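Long-range contacts in protein RMD9, mitochondrial (Saccharomyces cerevisiae S288C, PDB 7A9X), which binds a dodecameric sequence motif in the 3'-UTRs of mitochondrial mRNAs and takes part in the processing or stability of these transcripts: residues A264-F268 with T286-F290; S412-R417 with S448-T452. All coordinates share one frame; numbering follows the deposited sequence.

Contact 1 of 2, residues A264-F268 with T286-F290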
ATOM      1  N   ALA A 264      -4.886  -3.508  28.565  1.00 87.58           N
ATOM      2  CA  ALA A 264      -4.484  -2.611  27.486  1.00 84.64           C
ATOM      3  C   ALA A 264      -4.889  -1.172  27.784  1.00 86.78           C
ATOM      4  O   ALA A 264      -4.114  -0.241  27.542  1.00 86.67           O
ATOM      5  CB  ALA A 264      -5.091  -3.077  26.163  1.00 80.47           C
ATOM      6  N   LEU A 265      -6.098  -0.971  28.314  1.00 85.64           N
ATOM      7  CA  LEU A 265      -6.551   0.378  28.635  1.00 81.83           C
ATOM      8  C   LEU A 265      -5.855   0.932  29.871  1.00 82.82           C
ATOM      9  O   LEU A 265      -5.648   2.147  29.972  1.00 83.91           O
ATOM     10  CB  LEU A 265      -8.065   0.390  28.835  1.00 83.19           C
ATOM     11  CG  LEU A 265      -8.906   0.054  27.607  1.00 80.14           C
ATOM     12  CD1 LEU A 265     -10.334  -0.241  28.019  1.00 79.14           C
ATOM     13  CD2 LEU A 265      -8.870   1.192  26.599  1.00 74.89           C
ATOM     14  N   SER A 266      -5.494   0.066  30.819  1.00 84.57           N
ATOM     15  CA  SER A 266      -4.799   0.529  32.017  1.00 88.80           C
ATOM     16  C   SER A 266      -3.408   1.048  31.676  1.00 89.21           C
ATOM     17  O   SER A 266      -3.007   2.126  32.135  1.00 91.15           O
ATOM     18  CB  SER A 266      -4.718  -0.599  33.044  1.00 92.69           C
ATOM     19  OG  SER A 266      -4.031  -0.185  34.210  1.00101.61           O
ATOM     20  N   LEU A 267      -2.654   0.292  30.874  1.00 84.93           N
ATOM     21  CA  LEU A 267      -1.350   0.767  30.426  1.00 82.90           C
ATOM     22  C   LEU A 267      -1.481   1.993  29.533  1.00 79.59           C
ATOM     23  O   LEU A 267      -0.605   2.866  29.548  1.00 78.40           O
ATOM     24  CB  LEU A 267      -0.608  -0.349  29.690  1.00 84.82           C
ATOM     25  CG  LEU A 267      -0.296  -1.621  30.483  1.00 84.99           C
ATOM     26  CD1 LEU A 267      -0.022  -2.774  29.532  1.00 78.68           C
ATOM     27  CD2 LEU A 267       0.886  -1.403  31.413  1.00 78.90           C
ATOM     28  N   PHE A 268      -2.562   2.075  28.751  1.00 76.05           N
ATOM     29  CA  PHE A 268      -2.765   3.228  27.880  1.00 77.91           C
ATOM     30  C   PHE A 268      -2.944   4.504  28.691  1.00 77.70           C
ATOM     31  O   PHE A 268      -2.433   5.565  28.311  1.00 77.12           O
ATOM     32  CB  PHE A 268      -3.968   2.987  26.969  1.00 79.98           C
ATOM     33  CG  PHE A 268      -4.222   4.098  25.990  1.00 80.20           C
ATOM     34  CD1 PHE A 268      -3.421   4.248  24.870  1.00 75.33           C
ATOM     35  CD2 PHE A 268      -5.267   4.983  26.184  1.00 80.40           C
ATOM     36  CE1 PHE A 268      -3.656   5.269  23.966  1.00 73.40           C
ATOM     37  CE2 PHE A 268      -5.506   6.004  25.283  1.00 79.09           C
ATOM     38  CZ  PHE A 268      -4.700   6.148  24.172  1.00 78.46           C
ATOM     39  N   THR A 286      -0.864   3.417  19.522  1.00 62.78           N
ATOM     40  CA  THR A 286      -1.745   2.644  20.393  1.00 71.57           C
ATOM     41  C   THR A 286      -3.208   2.966  20.120  1.00 67.49           C
ATOM     42  O   THR A 286      -4.031   2.052  19.984  1.00 62.23           O
ATOM     43  CB  THR A 286      -1.398   2.895  21.861  1.00 77.01           C
ATOM     44  OG1 THR A 286      -1.329   4.304  22.103  1.00 82.87           O
ATOM     45  CG2 THR A 286      -0.064   2.259  22.200  1.00 76.46           C
ATOM     46  N   HIS A 287      -3.549   4.254  20.021  1.00 62.42           N
ATOM     47  CA  HIS A 287      -4.924   4.642  19.719  1.00 67.14           C
ATOM     48  C   HIS A 287      -5.410   3.977  18.437  1.00 65.50           C
ATOM     49  O   HIS A 287      -6.483   3.362  18.412  1.00 62.09           O
ATOM     50  CB  HIS A 287      -5.029   6.165  19.616  1.00 63.28           C
ATOM     51  CG  HIS A 287      -6.434   6.678  19.545  1.00 68.28           C
ATOM     52  ND1 HIS A 287      -6.905   7.665  20.384  1.00 71.22           N
ATOM     53  CD2 HIS A 287      -7.464   6.357  18.727  1.00 66.60           C
ATOM     54  CE1 HIS A 287      -8.168   7.922  20.093  1.00 71.45           C
ATOM     55  NE2 HIS A 287      -8.531   7.142  19.092  1.00 72.00           N
ATOM     56  N   LEU A 288      -4.622   4.077  17.363  1.00 60.24           N
ATOM     57  CA  LEU A 288      -4.998   3.427  16.112  1.00 65.34           C
ATOM     58  C   LEU A 288      -5.071   1.913  16.266  1.00 66.78           C
ATOM     59  O   LEU A 288      -5.874   1.260  15.589  1.00 69.92           O
ATOM     60  CB  LEU A 288      -4.014   3.798  15.002  1.00 58.09           C
ATOM     61  CG  LEU A 288      -4.011   5.261  14.555  1.00 70.43           C
ATOM     62  CD1 LEU A 288      -2.945   5.492  13.495  1.00 73.00           C
ATOM     63  CD2 LEU A 288      -5.382   5.669  14.037  1.00 58.53           C
ATOM     64  N   SER A 289      -4.249   1.336  17.146  1.00 65.79           N
ATOM     65  CA  SER A 289      -4.319  -0.101  17.385  1.00 69.87           C
ATOM     66  C   SER A 289      -5.666  -0.500  17.981  1.00 69.42           C
ATOM     67  O   SER A 289      -6.214  -1.555  17.639  1.00 62.23           O
ATOM     68  CB  SER A 289      -3.170  -0.540  18.293  1.00 72.63           C
ATOM     69  OG  SER A 289      -3.151  -1.949  18.440  1.00 85.06           O
ATOM     70  N   PHE A 290      -6.224   0.335  18.867  1.00 62.40           N
ATOM     71  CA  PHE A 290      -7.550   0.045  19.407  1.00 72.44           C
ATOM     72  C   PHE A 290      -8.611   0.044  18.315  1.00 73.78           C
ATOM     73  O   PHE A 290      -9.615  -0.669  18.424  1.00 75.83           O
ATOM     74  CB  PHE A 290      -7.929   1.057  20.491  1.00 72.11           C
ATOM     75  CG  PHE A 290      -7.317   0.778  21.832  1.00 75.56           C
ATOM     76  CD1 PHE A 290      -7.814  -0.234  22.641  1.00 78.11           C
ATOM     77  CD2 PHE A 290      -6.257   1.541  22.295  1.00 73.32           C
ATOM     78  CE1 PHE A 290      -7.255  -0.488  23.883  1.00 74.75           C
ATOM     79  CE2 PHE A 290      -5.693   1.291  23.535  1.00 75.68           C
ATOM     80  CZ  PHE A 290      -6.194   0.276  24.330  1.00 73.93           C
TER

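Contact 2 of 2, residues S412-R417 with S448-T452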
ATOM      1  N   SER A 412     -18.337  -5.509 -11.927  1.00 73.59           N
ATOM      2  CA  SER A 412     -18.318  -6.578 -12.918  1.00 68.97           C
ATOM      3  C   SER A 412     -19.066  -7.818 -12.448  1.00 71.46           C
ATOM      4  O   SER A 412     -19.456  -8.645 -13.280  1.00 72.72           O
ATOM      5  CB  SER A 412     -16.874  -6.943 -13.262  1.00 65.59           C
ATOM      6  OG  SER A 412     -16.153  -7.307 -12.097  1.00 62.12           O
ATOM      7  N   ILE A 413     -19.262  -7.968 -11.136  1.00 67.37           N
ATOM      8  CA  ILE A 413     -20.019  -9.099 -10.608  1.00 78.54           C
ATOM      9  C   ILE A 413     -21.464  -9.057 -11.090  1.00 76.85           C
ATOM     10  O   ILE A 413     -22.097 -10.105 -11.276  1.00 79.85           O
ATOM     11  CB  ILE A 413     -19.923  -9.116  -9.067  1.00 92.83           C
ATOM     12  CG1 ILE A 413     -18.567  -9.663  -8.619  1.00106.44           C
ATOM     13  CG2 ILE A 413     -21.043  -9.929  -8.451  1.00101.45           C
ATOM     14  CD1 ILE A 413     -18.501  -9.985  -7.136  1.00115.84           C
ATOM     15  N   TRP A 414     -22.003  -7.858 -11.322  1.00 73.82           N
ATOM     16  CA  TRP A 414     -23.385  -7.754 -11.777  1.00 76.69           C
ATOM     17  C   TRP A 414     -23.547  -8.222 -13.219  1.00 77.93           C
ATOM     18  O   TRP A 414     -24.627  -8.693 -13.592  1.00 74.07           O
ATOM     19  CB  TRP A 414     -23.883  -6.318 -11.619  1.00 76.43           C
ATOM     20  CG  TRP A 414     -24.209  -5.973 -10.203  1.00 73.22           C
ATOM     21  CD1 TRP A 414     -24.300  -6.840  -9.152  1.00 69.32           C
ATOM     22  CD2 TRP A 414     -24.482  -4.670  -9.673  1.00 74.16           C
ATOM     23  NE1 TRP A 414     -24.617  -6.159  -8.001  1.00 68.73           N
ATOM     24  CE2 TRP A 414     -24.734  -4.825  -8.294  1.00 73.70           C
ATOM     25  CE3 TRP A 414     -24.540  -3.389 -10.229  1.00 70.06           C
ATOM     26  CZ2 TRP A 414     -25.037  -3.746  -7.464  1.00 70.31           C
ATOM     27  CZ3 TRP A 414     -24.842  -2.319  -9.404  1.00 69.90           C
ATOM     28  CH2 TRP A 414     -25.086  -2.505  -8.036  1.00 72.68           C
ATOM     29  N   HIS A 415     -22.496  -8.105 -14.033  1.00 79.17           N
ATOM     30  CA  HIS A 415     -22.516  -8.550 -15.429  1.00 79.72           C
ATOM     31  C   HIS A 415     -23.642  -7.875 -16.214  1.00 84.76           C
ATOM     32  O   HIS A 415     -24.418  -8.530 -16.913  1.00 92.01           O
ATOM     33  CB  HIS A 415     -22.636 -10.075 -15.524  1.00 76.34           C
ATOM     34  CG  HIS A 415     -21.492 -10.818 -14.907  1.00 77.50           C
ATOM     35  ND1 HIS A 415     -20.215 -10.789 -15.429  1.00 80.46           N
ATOM     36  CD2 HIS A 415     -21.437 -11.629 -13.824  1.00 73.79           C
ATOM     37  CE1 HIS A 415     -19.421 -11.540 -14.686  1.00 77.67           C
ATOM     38  NE2 HIS A 415     -20.137 -12.062 -13.707  1.00 76.58           N
ATOM     39  N   GLU A 416     -23.733  -6.552 -16.098  1.00 86.79           N
ATOM     40  CA  GLU A 416     -24.752  -5.790 -16.808  1.00 96.86           C
ATOM     41  C   GLU A 416     -24.125  -4.566 -17.463  1.00 93.71           C
ATOM     42  O   GLU A 416     -23.212  -3.949 -16.907  1.00 93.09           O
ATOM     43  CB  GLU A 416     -25.901  -5.370 -15.875  1.00107.62           C
ATOM     44  CG  GLU A 416     -25.519  -4.399 -14.771  1.00116.37           C
ATOM     45  CD  GLU A 416     -26.725  -3.922 -13.983  1.00129.19           C
ATOM     46  OE1 GLU A 416     -27.801  -4.543 -14.107  1.00134.01           O
ATOM     47  OE2 GLU A 416     -26.601  -2.922 -13.244  1.00132.40           O
ATOM     48  N   ARG A 417     -24.626  -4.224 -18.652  1.00 98.95           N
ATOM     49  CA  ARG A 417     -24.056  -3.130 -19.430  1.00102.83           C
ATOM     50  C   ARG A 417     -24.524  -1.768 -18.935  1.00 98.12           C
ATOM     51  O   ARG A 417     -23.807  -0.774 -19.099  1.00 99.79           O
ATOM     52  CB  ARG A 417     -24.417  -3.305 -20.908  1.00112.97           C
ATOM     53  CG  ARG A 417     -23.795  -2.283 -21.845  1.00122.06           C
ATOM     54  CD  ARG A 417     -24.230  -2.529 -23.279  1.00132.55           C
ATOM     55  NE  ARG A 417     -23.526  -1.674 -24.231  1.00143.47           N
ATOM     56  CZ  ARG A 417     -24.005  -0.528 -24.704  1.00152.60           C
ATOM     57  NH1 ARG A 417     -25.194  -0.093 -24.316  1.00154.87           N
ATOM     58  NH2 ARG A 417     -23.293   0.181 -25.571  1.00156.82           N
ATOM     59  N   SER A 448     -17.065  -8.768 -18.951  1.00 75.16           N
ATOM     60  CA  SER A 448     -18.037  -9.273 -17.993  1.00 75.62           C
ATOM     61  C   SER A 448     -19.470  -9.236 -18.499  1.00 84.68           C
ATOM     62  O   SER A 448     -20.372  -9.675 -17.777  1.00 76.47           O
ATOM     63  CB  SER A 448     -17.953  -8.481 -16.679  1.00 72.80           C
ATOM     64  OG  SER A 448     -16.707  -8.695 -16.029  1.00 76.22           O
ATOM     65  N   ILE A 449     -19.708  -8.725 -19.704  1.00 87.97           N
ATOM     66  CA  ILE A 449     -21.050  -8.658 -20.265  1.00 87.76           C
ATOM     67  C   ILE A 449     -21.049  -9.348 -21.620  1.00 90.44           C
ATOM     68  O   ILE A 449     -20.019  -9.442 -22.297  1.00 98.18           O
ATOM     69  CB  ILE A 449     -21.554  -7.205 -20.402  1.00 84.47           C
ATOM     70  CG1 ILE A 449     -20.635  -6.407 -21.334  1.00 80.84           C
ATOM     71  CG2 ILE A 449     -21.670  -6.546 -19.032  1.00 75.36           C
ATOM     72  CD1 ILE A 449     -21.152  -5.022 -21.662  1.00 79.69           C
ATOM     73  N   ASP A 450     -22.221  -9.841 -22.010  1.00 91.45           N
ATOM     74  CA  ASP A 450     -22.399 -10.406 -23.337  1.00 90.59           C
ATOM     75  C   ASP A 450     -22.969  -9.406 -24.330  1.00 89.19           C
ATOM     76  O   ASP A 450     -22.752  -9.559 -25.537  1.00 89.95           O
ATOM     77  CB  ASP A 450     -23.311 -11.637 -23.272  1.00 94.33           C
ATOM     78  CG  ASP A 450     -22.759 -12.717 -22.368  1.00 99.53           C
ATOM     79  OD1 ASP A 450     -21.641 -12.530 -21.842  1.00100.61           O
ATOM     80  OD2 ASP A 450     -23.438 -13.748 -22.181  1.00101.20           O
ATOM     81  N   ASN A 451     -23.667  -8.378 -23.846  1.00 93.45           N
ATOM     82  CA  ASN A 451     -24.320  -7.388 -24.701  1.00102.37           C
ATOM     83  C   ASN A 451     -23.291  -6.357 -25.173  1.00102.29           C
ATOM     84  O   ASN A 451     -23.266  -5.199 -24.750  1.00102.01           O
ATOM     85  CB  ASN A 451     -25.477  -6.736 -23.958  1.00110.80           C
ATOM     86  CG  ASN A 451     -26.272  -5.791 -24.832  1.00124.47           C
ATOM     87  OD1 ASN A 451     -26.230  -5.877 -26.059  1.00134.50           O
ATOM     88  ND2 ASN A 451     -27.004  -4.880 -24.202  1.00126.49           N
ATOM     89  N   THR A 452     -22.422  -6.810 -26.072  1.00100.17           N
ATOM     90  CA  THR A 452     -21.445  -5.944 -26.714  1.00100.18           C
ATOM     91  C   THR A 452     -20.955  -6.637 -27.977  1.00101.88           C
ATOM     92  O   THR A 452     -21.200  -7.827 -28.191  1.00101.01           O
ATOM     93  CB  THR A 452     -20.277  -5.608 -25.778  1.00100.86           C
ATOM     94  OG1 THR A 452     -19.315  -4.809 -26.479  1.00105.02           O
ATOM     95  CG2 THR A 452     -19.607  -6.876 -25.275  1.00 95.08           C
TER

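Contact 1 of 2, residues A264-F268 with T286-F290
Phe-290 sends one edge of its ring toward the face of Phe-268, an edge-to-face pair with planes at 78° and ring centroids 5.5 Å apart. CE2 of Phe-290 does the touching, over the CG-CD1 bond of Phe-268 and 4.0 Å from CD1. Other atoms of the same ring meet the preceding turn of helix 261-270: CZ of Phe-290 lies 4.0 Å from CB of Ala-264, and its CE1 3.6 Å from CD2 of Leu-265. Phe-268 has CG anti to its backbone N (chi1 -177°), which carries its ring across toward the other helix. There the CE1 corner meets OG1 of Thr-286 at the ring edge, while that hydroxyl is hydrogen-bonded to the carbonyl of Tyr-282. An alanine in place of Phe-290 would take away the edge that meets Phe-268 and is likely to open a gap beside Ala-264 and Leu-265. The helix segments run nearly antiparallel, at 158°, with their axes 11.8 Å apart at their closest approach. The two helices belong to repeats assigned as PPR3 and PPR4; Phe-290 also stacks on Phe-303 of helix 297-308 and touches Ile-256 of helix 245-257, while Leu-267 packs on helix 227-237.

Contact 2 of 2, residues S412-R417 with S448-T452
His-415 grips the backbone of the other loop through ND1, which donates a hydrogen bond to O of Ser-448 at 2.6 Å. The N-H...O angle is 147°; the donor lies in the carbonyl plane on a lone pair, and the oxygen stays close to the plane of the imidazole. CA of His-415 adds a C-H...O contact to the same oxygen at 3.4 Å, so ring and backbone close on it together. Beside it the two serines meet, CB of Ser-412 lying 3.3 Å from OG of Ser-448, while the hydroxyl of Ser-412 is bonded to the carbonyl of Thr-409. Next to this polar grip, itself at the surface, lies the buried Ile-449. Its CG2 branch rests against the backbone between His-415 and Arg-417, 3.5 Å from C of Glu-416, and its CD1 meets CB of Arg-417. Both segments lie in connections between helices, in pentatricopeptide repeats assigned as PPR7 and PPR8: residues 412-417 open with 3-10 geometry and lead from helix 401-410 into helix 417-429, and residues 448-452 join helix 436-445 to helix 454-470. Away from Ile-449, at Arg-417 and the exposed Asn-451, the fit is looser. Arg-417, extended from CG to NE with CG anti to the backbone N (chi1 -176°), crosses Asn-451, the centre of an inverse gamma turn, at a slant. CD of Arg-417 comes to 3.2 Å from O of Asn-451, and to 3.8 Å from its amide ND2, but no hydrogen bond joins the two residues. The guanidinium is turned 51° from the amide plane and instead forms a salt bridge with Asp-421.

Overall arrangement
Contact 1 closes before contact 2 opens, so the two follow in series along the chain. Their centres are 46 Å apart and their nearest atoms about 28 Å, without any touch. Both join neighbouring repeats of the all-helical pentatricopeptide array, assigned as PPR3 and PPR4 in one case and PPR7 and PPR8 in the other, but they share no helix. Contact 1 is a buried join between helices 261-270 and 281-292, whereas contact 2 is a surface join between interhelical connections. The nearest atoms of contacts 1 and 2 lie about 6 Å and 8 Å from the bound RNA, consistent with repeat-to-repeat packing beside well-separated parts of the nucleic-acid-binding array.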